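Local coordinates for protein trichothecene 3-O-acetyltransferase TRI101 (Fusarium sporotrichioides, PDB 2ZBA) that transfers an acetyl group from acetyl-coenzyme A to the 3-hydroxyl of trichothecene mycotoxins in the pathway that leads to T-2 toxin, at residues S27-I32 with D141-L146; L148-I153 with L157-N162. All blocks are in the same frame, centred on the assembly; numbering follows the deposited sequence.

Contact 1: residues S27-I32 with D141-L146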
ATOM      1  N   SER A  27      -7.248   1.948 -12.121  1.00 25.99           N
ATOM      2  CA  SER A  27      -6.433   1.016 -12.921  1.00 25.73           C
ATOM      3  C   SER A  27      -5.496   0.101 -12.104  1.00 24.80           C
ATOM      4  O   SER A  27      -4.697  -0.654 -12.674  1.00 24.46           O
ATOM      5  CB  SER A  27      -5.596   1.799 -13.936  1.00 25.67           C
ATOM      6  OG  SER A  27      -6.397   2.176 -15.053  1.00 30.02           O
ATOM      7  N   ILE A  28      -5.592   0.164 -10.776  1.00 23.75           N
ATOM      8  CA  ILE A  28      -4.612  -0.505  -9.914  1.00 22.05           C
ATOM      9  C   ILE A  28      -5.250  -1.540  -8.986  1.00 21.42           C
ATOM     10  O   ILE A  28      -6.297  -1.290  -8.398  1.00 21.45           O
ATOM     11  CB  ILE A  28      -3.751   0.543  -9.119  1.00 22.43           C
ATOM     12  CG1 ILE A  28      -2.886   1.354 -10.087  1.00 20.62           C
ATOM     13  CG2 ILE A  28      -2.874  -0.114  -8.003  1.00 20.77           C
ATOM     14  CD1 ILE A  28      -2.417   2.689  -9.480  1.00 21.59           C
ATOM     15  N   TYR A  29      -4.595  -2.699  -8.859  1.00 20.09           N
ATOM     16  CA  TYR A  29      -4.901  -3.643  -7.785  1.00 19.03           C
ATOM     17  C   TYR A  29      -3.785  -3.661  -6.757  1.00 18.73           C
ATOM     18  O   TYR A  29      -2.621  -3.851  -7.098  1.00 17.66           O
ATOM     19  CB  TYR A  29      -5.159  -5.059  -8.315  1.00 18.64           C
ATOM     20  CG  TYR A  29      -6.574  -5.228  -8.775  1.00 18.36           C
ATOM     21  CD1 TYR A  29      -6.925  -5.025 -10.116  1.00 21.10           C
ATOM     22  CD2 TYR A  29      -7.571  -5.563  -7.882  1.00 19.03           C
ATOM     23  CE1 TYR A  29      -8.248  -5.154 -10.549  1.00 19.46           C
ATOM     24  CE2 TYR A  29      -8.894  -5.703  -8.299  1.00 18.52           C
ATOM     25  CZ  TYR A  29      -9.219  -5.504  -9.628  1.00 18.81           C
ATOM     26  OH  TYR A  29     -10.521  -5.640 -10.030  1.00 20.13           O
ATOM     27  N   THR A  30      -4.146  -3.430  -5.498  1.00 18.45           N
ATOM     28  CA  THR A  30      -3.214  -3.648  -4.392  1.00 18.40           C
ATOM     29  C   THR A  30      -3.126  -5.134  -4.070  1.00 17.73           C
ATOM     30  O   THR A  30      -4.150  -5.788  -3.890  1.00 17.08           O
ATOM     31  CB  THR A  30      -3.636  -2.877  -3.134  1.00 18.87           C
ATOM     32  OG1 THR A  30      -3.656  -1.474  -3.425  1.00 21.27           O
ATOM     33  CG2 THR A  30      -2.634  -3.120  -1.978  1.00 19.48           C
ATOM     34  N   GLN A  31      -1.896  -5.644  -3.980  1.00 17.50           N
ATOM     35  CA  GLN A  31      -1.629  -7.063  -3.716  1.00 16.96           C
ATOM     36  C   GLN A  31      -0.831  -7.280  -2.420  1.00 16.77           C
ATOM     37  O   GLN A  31       0.069  -6.505  -2.122  1.00 16.02           O
ATOM     38  CB  GLN A  31      -0.825  -7.679  -4.862  1.00 17.42           C
ATOM     39  CG  GLN A  31      -1.484  -7.647  -6.230  1.00 17.61           C
ATOM     40  CD  GLN A  31      -0.510  -7.942  -7.324  1.00 20.15           C
ATOM     41  OE1 GLN A  31       0.691  -7.649  -7.198  1.00 21.22           O
ATOM     42  NE2 GLN A  31      -1.002  -8.529  -8.429  1.00 20.84           N
ATOM     43  N   ILE A  32      -1.162  -8.342  -1.673  1.00 16.34           N
ATOM     44  CA  ILE A  32      -0.388  -8.729  -0.478  0.50 17.08           C
ATOM     45  C   ILE A  32      -0.379 -10.255  -0.322  1.00 17.17           C
ATOM     46  O   ILE A  32      -1.400 -10.910  -0.512  1.00 17.55           O
ATOM     47  CB  ILE A  32      -0.899  -8.026   0.821  0.50 16.51           C
ATOM     48  CG1 ILE A  32       0.056  -8.253   2.008  0.50 17.09           C
ATOM     49  CG2 ILE A  32      -2.319  -8.477   1.171  0.50 16.45           C
ATOM     50  CD1 ILE A  32       1.339  -7.419   1.983  0.50 18.20           C
ATOM     51  N   ASP A 141     -14.820  -5.444 -19.308  1.00 35.91           N
ATOM     52  CA  ASP A 141     -14.183  -6.540 -18.582  1.00 35.26           C
ATOM     53  C   ASP A 141     -14.402  -6.359 -17.083  1.00 34.14           C
ATOM     54  O   ASP A 141     -14.320  -5.233 -16.585  1.00 34.31           O
ATOM     55  CB  ASP A 141     -12.685  -6.560 -18.882  1.00 35.19           C
ATOM     56  CG  ASP A 141     -12.381  -7.076 -20.267  1.00 36.18           C
ATOM     57  OD1 ASP A 141     -13.126  -7.955 -20.754  1.00 38.36           O
ATOM     58  OD2 ASP A 141     -11.393  -6.613 -20.871  1.00 36.77           O
ATOM     59  N   PRO A 142     -14.710  -7.458 -16.363  1.00 32.95           N
ATOM     60  CA  PRO A 142     -14.958  -7.363 -14.922  1.00 31.58           C
ATOM     61  C   PRO A 142     -13.783  -6.768 -14.143  1.00 30.13           C
ATOM     62  O   PRO A 142     -12.605  -6.990 -14.485  1.00 29.88           O
ATOM     63  CB  PRO A 142     -15.211  -8.817 -14.505  1.00 31.68           C
ATOM     64  CG  PRO A 142     -15.654  -9.495 -15.752  1.00 32.86           C
ATOM     65  CD  PRO A 142     -14.880  -8.837 -16.855  1.00 33.12           C
ATOM     66  N   LYS A 143     -14.127  -5.995 -13.123  1.00 28.53           N
ATOM     67  CA  LYS A 143     -13.162  -5.377 -12.234  1.00 27.36           C
ATOM     68  C   LYS A 143     -13.595  -5.655 -10.785  1.00 25.78           C
ATOM     69  O   LYS A 143     -14.155  -4.784 -10.119  1.00 25.39           O
ATOM     70  CB  LYS A 143     -13.110  -3.880 -12.535  1.00 27.64           C
ATOM     71  CG  LYS A 143     -11.972  -3.117 -11.911  1.00 28.26           C
ATOM     72  CD  LYS A 143     -12.088  -1.620 -12.234  1.00 28.65           C
ATOM     73  CE  LYS A 143     -11.461  -1.263 -13.578  1.00 29.51           C
ATOM     74  NZ  LYS A 143     -11.553   0.221 -13.821  1.00 30.62           N
ATOM     75  N   PRO A 144     -13.353  -6.890 -10.299  1.00 24.47           N
ATOM     76  CA  PRO A 144     -13.822  -7.249  -8.959  1.00 23.59           C
ATOM     77  C   PRO A 144     -13.176  -6.386  -7.880  1.00 22.45           C
ATOM     78  O   PRO A 144     -12.060  -5.903  -8.050  1.00 21.83           O
ATOM     79  CB  PRO A 144     -13.391  -8.715  -8.808  1.00 23.33           C
ATOM     80  CG  PRO A 144     -13.120  -9.199 -10.211  1.00 24.37           C
ATOM     81  CD  PRO A 144     -12.628  -7.999 -10.950  1.00 24.60           C
ATOM     82  N   VAL A 145     -13.904  -6.184  -6.796  1.00 22.66           N
ATOM     83  CA  VAL A 145     -13.461  -5.412  -5.629  1.00 22.35           C
ATOM     84  C   VAL A 145     -12.315  -6.163  -4.905  1.00 22.81           C
ATOM     85  O   VAL A 145     -11.307  -5.565  -4.499  1.00 21.78           O
ATOM     86  CB  VAL A 145     -14.682  -5.144  -4.703  1.00 22.37           C
ATOM     87  CG1 VAL A 145     -14.277  -4.666  -3.294  1.00 21.64           C
ATOM     88  CG2 VAL A 145     -15.628  -4.152  -5.354  1.00 21.03           C
ATOM     89  N   LEU A 146     -12.470  -7.483  -4.800  1.00 23.09           N
ATOM     90  CA  LEU A 146     -11.547  -8.317  -4.043  1.00 23.38           C
ATOM     91  C   LEU A 146     -11.380  -9.655  -4.759  1.00 23.51           C
ATOM     92  O   LEU A 146     -12.362 -10.262  -5.185  1.00 23.68           O
ATOM     93  CB  LEU A 146     -12.091  -8.504  -2.616  1.00 23.51           C
ATOM     94  CG  LEU A 146     -11.158  -8.948  -1.475  1.00 24.47           C
ATOM     95  CD1 LEU A 146     -10.192  -7.840  -1.044  1.00 22.11           C
ATOM     96  CD2 LEU A 146     -11.983  -9.416  -0.259  1.00 23.66           C
TER
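Tyr29 and Lys143 set this contact by their first torsions. In Tyr29, CG stands anti to the carbonyl carbon and beside the backbone N (chi1 -84°), which swings the phenol away from its strand until the hydroxyl reaches the 141-146 loop. Lys143 carries CG beside its carbonyl carbon instead (chi1 -168°), and this methylene lies 3.5 Å from Tyr29 OH, oblique to the ring. The central bond is short: Tyr29 OH donates to Pro144 O at 2.5 Å. It uses a lone pair in the carbonyl plane, with a C=O...O angle of 135°. Pro144 O also sits at the edge of the phenol ring, in its plane, so that CE2 is 3.2 Å from it. The proline ring comes up to the same hydroxyl, with CD 3.3 Å from Tyr29 OH. Pro144 N is close as well, but has no hydrogen to share. A buried phenol thus spends its proton on a backbone carbonyl of a segment without regular structure, while Lys143 and Pro144 close round the oxygen with carbon. Further along Lys143 the chain bends at chi3 and sends NZ to Leu26 O, just before residues 27-32. Together these bonds fasten the loop to the start of strand 29-37 in the N-terminal domain, next to Ile28 of the toxin pocket. The tyrosine side chain also touches Asn162 and Gln164 of strand 156-164, and the loop runs on into strand 146-153 after Lys143 has bonded by its backbone to Val69 of strand 68-72.

Contact 2: residues L148-I153 with L157-N162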
ATOM      1  N   LEU A 148      -8.890 -13.428  -4.522  1.00 22.62           N
ATOM      2  CA  LEU A 148      -7.948 -14.180  -3.694  1.00 22.14           C
ATOM      3  C   LEU A 148      -7.288 -15.271  -4.517  1.00 22.19           C
ATOM      4  O   LEU A 148      -7.918 -15.882  -5.384  1.00 21.28           O
ATOM      5  CB  LEU A 148      -8.652 -14.775  -2.460  1.00 22.17           C
ATOM      6  CG  LEU A 148      -9.179 -13.793  -1.400  1.00 22.23           C
ATOM      7  CD1 LEU A 148     -10.598 -13.320  -1.719  1.00 22.23           C
ATOM      8  CD2 LEU A 148      -9.139 -14.369   0.002  1.00 20.77           C
ATOM      9  N   GLN A 149      -6.002 -15.483  -4.273  1.00 22.46           N
ATOM     10  CA  GLN A 149      -5.347 -16.667  -4.785  1.00 22.83           C
ATOM     11  C   GLN A 149      -4.718 -17.464  -3.664  1.00 23.39           C
ATOM     12  O   GLN A 149      -3.937 -16.935  -2.880  1.00 23.76           O
ATOM     13  CB  GLN A 149      -4.296 -16.303  -5.818  1.00 22.26           C
ATOM     14  CG  GLN A 149      -3.673 -17.499  -6.463  1.00 22.44           C
ATOM     15  CD  GLN A 149      -3.337 -17.214  -7.877  1.00 21.37           C
ATOM     16  OE1 GLN A 149      -4.160 -16.637  -8.603  1.00 21.46           O
ATOM     17  NE2 GLN A 149      -2.131 -17.577  -8.294  1.00 16.34           N
ATOM     18  N   LEU A 150      -5.063 -18.746  -3.613  1.00 23.55           N
ATOM     19  CA  LEU A 150      -4.483 -19.677  -2.679  1.00 23.88           C
ATOM     20  C   LEU A 150      -3.524 -20.540  -3.468  1.00 23.48           C
ATOM     21  O   LEU A 150      -3.931 -21.285  -4.360  1.00 23.66           O
ATOM     22  CB  LEU A 150      -5.594 -20.508  -2.046  1.00 24.31           C
ATOM     23  CG  LEU A 150      -5.414 -21.174  -0.683  1.00 26.12           C
ATOM     24  CD1 LEU A 150      -4.961 -20.183   0.408  1.00 25.17           C
ATOM     25  CD2 LEU A 150      -6.726 -21.867  -0.305  1.00 24.65           C
ATOM     26  N   ASN A 151      -2.234 -20.388  -3.189  1.00 23.86           N
ATOM     27  CA  ASN A 151      -1.199 -21.120  -3.912  1.00 24.09           C
ATOM     28  C   ASN A 151      -0.689 -22.262  -3.041  1.00 24.61           C
ATOM     29  O   ASN A 151      -0.420 -22.055  -1.855  1.00 25.42           O
ATOM     30  CB  ASN A 151      -0.027 -20.195  -4.264  1.00 23.51           C
ATOM     31  CG  ASN A 151      -0.439 -19.022  -5.129  1.00 23.96           C
ATOM     32  OD1 ASN A 151      -0.524 -19.146  -6.362  1.00 22.41           O
ATOM     33  ND2 ASN A 151      -0.680 -17.860  -4.490  1.00 21.28           N
ATOM     34  N   PHE A 152      -0.555 -23.461  -3.616  1.00 25.28           N
ATOM     35  CA  PHE A 152       0.097 -24.575  -2.924  1.00 25.10           C
ATOM     36  C   PHE A 152       1.564 -24.574  -3.316  1.00 25.06           C
ATOM     37  O   PHE A 152       1.890 -24.631  -4.489  1.00 25.62           O
ATOM     38  CB  PHE A 152      -0.512 -25.933  -3.306  1.00 25.53           C
ATOM     39  CG  PHE A 152      -2.001 -26.042  -3.099  1.00 26.89           C
ATOM     40  CD1 PHE A 152      -2.663 -25.269  -2.139  1.00 27.44           C
ATOM     41  CD2 PHE A 152      -2.738 -26.969  -3.843  1.00 27.36           C
ATOM     42  CE1 PHE A 152      -4.043 -25.391  -1.945  1.00 27.57           C
ATOM     43  CE2 PHE A 152      -4.108 -27.101  -3.662  1.00 28.25           C
ATOM     44  CZ  PHE A 152      -4.764 -26.310  -2.706  1.00 28.34           C
ATOM     45  N   ILE A 153       2.460 -24.481  -2.346  1.00 25.23           N
ATOM     46  CA  ILE A 153       3.900 -24.582  -2.650  1.00 25.42           C
ATOM     47  C   ILE A 153       4.513 -25.735  -1.838  1.00 25.21           C
ATOM     48  O   ILE A 153       3.906 -26.190  -0.873  1.00 25.97           O
ATOM     49  CB  ILE A 153       4.658 -23.218  -2.465  1.00 24.89           C
ATOM     50  CG1 ILE A 153       4.709 -22.799  -0.991  1.00 25.59           C
ATOM     51  CG2 ILE A 153       3.966 -22.111  -3.277  1.00 25.98           C
ATOM     52  CD1 ILE A 153       5.930 -21.970  -0.590  1.00 24.38           C
ATOM     53  N   LEU A 157       2.269 -22.695   1.757  1.00 23.23           N
ATOM     54  CA  LEU A 157       1.043 -22.105   1.245  1.00 23.36           C
ATOM     55  C   LEU A 157       1.230 -20.601   1.175  1.00 23.20           C
ATOM     56  O   LEU A 157       1.612 -19.988   2.177  1.00 24.11           O
ATOM     57  CB  LEU A 157      -0.108 -22.408   2.189  1.00 23.22           C
ATOM     58  CG  LEU A 157      -1.502 -21.937   1.771  1.00 24.86           C
ATOM     59  CD1 LEU A 157      -2.205 -23.011   0.938  1.00 26.33           C
ATOM     60  CD2 LEU A 157      -2.295 -21.599   3.004  1.00 24.73           C
ATOM     61  N   ILE A 158       0.968 -20.024  -0.002  1.00 22.67           N
ATOM     62  CA  ILE A 158       0.905 -18.570  -0.194  1.00 21.30           C
ATOM     63  C   ILE A 158      -0.528 -18.112  -0.490  1.00 21.03           C
ATOM     64  O   ILE A 158      -1.136 -18.504  -1.502  1.00 21.31           O
ATOM     65  CB  ILE A 158       1.845 -18.080  -1.318  1.00 20.52           C
ATOM     66  CG1 ILE A 158       3.286 -18.512  -1.039  1.00 19.81           C
ATOM     67  CG2 ILE A 158       1.775 -16.550  -1.447  1.00 20.81           C
ATOM     68  CD1 ILE A 158       4.230 -18.223  -2.181  1.00 18.40           C
ATOM     69  N   LEU A 159      -1.076 -17.300   0.405  1.00 20.39           N
ATOM     70  CA  LEU A 159      -2.354 -16.674   0.147  1.00 20.13           C
ATOM     71  C   LEU A 159      -2.103 -15.246  -0.311  1.00 20.59           C
ATOM     72  O   LEU A 159      -1.426 -14.475   0.382  1.00 20.54           O
ATOM     73  CB  LEU A 159      -3.220 -16.671   1.395  1.00 19.65           C
ATOM     74  CG  LEU A 159      -4.536 -15.912   1.278  1.00 19.07           C
ATOM     75  CD1 LEU A 159      -5.469 -16.566   0.259  1.00 18.38           C
ATOM     76  CD2 LEU A 159      -5.172 -15.874   2.612  1.00 18.53           C
ATOM     77  N   THR A 160      -2.632 -14.912  -1.485  1.00 20.58           N
ATOM     78  CA  THR A 160      -2.486 -13.573  -2.042  1.00 19.97           C
ATOM     79  C   THR A 160      -3.847 -12.916  -2.129  1.00 19.98           C
ATOM     80  O   THR A 160      -4.796 -13.533  -2.614  1.00 20.26           O
ATOM     81  CB  THR A 160      -1.859 -13.629  -3.418  1.00 19.99           C
ATOM     82  OG1 THR A 160      -0.573 -14.255  -3.321  1.00 20.07           O
ATOM     83  CG2 THR A 160      -1.705 -12.223  -3.989  1.00 20.18           C
ATOM     84  N   VAL A 161      -3.957 -11.687  -1.620  1.00 19.79           N
ATOM     85  CA  VAL A 161      -5.222 -10.942  -1.673  1.00 19.45           C
ATOM     86  C   VAL A 161      -5.100  -9.660  -2.500  1.00 19.92           C
ATOM     87  O   VAL A 161      -4.199  -8.832  -2.249  1.00 19.67           O
ATOM     88  CB  VAL A 161      -5.775 -10.626  -0.275  1.00 19.67           C
ATOM     89  CG1 VAL A 161      -7.169  -9.999  -0.382  1.00 19.21           C
ATOM     90  CG2 VAL A 161      -5.819 -11.895   0.585  1.00 20.02           C
ATOM     91  N   ASN A 162      -6.010  -9.511  -3.474  1.00 19.30           N
ATOM     92  CA  ASN A 162      -6.061  -8.351  -4.394  1.00 19.93           C
ATOM     93  C   ASN A 162      -7.237  -7.444  -4.089  1.00 19.20           C
ATOM     94  O   ASN A 162      -8.343  -7.926  -3.889  1.00 19.65           O
ATOM     95  CB  ASN A 162      -6.199  -8.812  -5.862  1.00 19.66           C
ATOM     96  CG  ASN A 162      -4.874  -9.101  -6.518  1.00 20.43           C
ATOM     97  OD1 ASN A 162      -4.037  -9.845  -5.985  1.00 18.87           O
ATOM     98  ND2 ASN A 162      -4.666  -8.510  -7.691  1.00 21.08           N
TER
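Leu157 sends both its methyl groups across to the facing strand: CD1 comes to the edge of the Phe152 ring, in its plane, 3.8 Å from CD1 of the phenylalanine, while CD2 meets Leu150 CD1 at 4.0 Å. Leu150 CD1 is shared, since Leu159 CD1 touches it too, at 3.7 Å. Leu148 and Val161 lie side by side at the far end of this apolar row. Asn151 holds Ile158 O twice, from its backbone N at 2.8 Å and, on the other face of the sheet, from its side-chain ND2 at 3.1 Å, the latter arriving from above the carbonyl plane, 46° out of it. With CG anti to the carbonyl carbon (chi1 -60°) the amide leans across to the facing strand, over the carbonyl of Ile158. Gln149 NE2 then donates to Asn151 OD1 at 3.0 Å, nearly straight, and limits rotation of that amide. Ile153 and Ile158 meet through CG2 and CD1 nearer the turn.

The backbone is a beta hairpin of strands 146-153 and 156-164. Gln149 pairs with Thr160 and Asn151 with Ile158 as antiparallel hydrogen-bonded pairs; Gln149 N to Thr160 O is 2.8 Å with an N-H...O angle of 170°. CA-H...O contacts fill in between these rungs.

Further out, helix 44-61 packs on the leucine face, where Leu55, Leu51 and Val48 meet Leu148 and Leu150, and Tyr44 stacks on Phe152. On the amide face Val125 O receives both Asn151 ND2 and Thr160 OG1, and Ser33 OG is a further hydrogen-bond partner of Thr160 OG1. Strand 92-97 lies beside 148-153, strand 29-37 beside 157-162.

How the contacts relate
The two contacts are neighbours in one mixed sheet, their centres 15 Å apart. Strand 29-37 gives contact 1 its tyrosine and lies antiparallel to the 157-162 side of contact 2; Ile32 O and Val161 N, 2.9 Å apart, are probably hydrogen-bonded. Asn162 bridges the two, its ND2 packing 3.5 Å from Tyr29 CB and its O 3.4 Å from Leu146 CD1. Along the chain the 141-146 loop feeds directly into the hairpin. Contact 1 is nearer the ligands: Ile28 touches the bound T-2 toxin, whereas the Tyr29 side chain stands about 9 Å from it. Contact 2 lies farther off, with the Val161 side chain about 13 Å from coenzyme A.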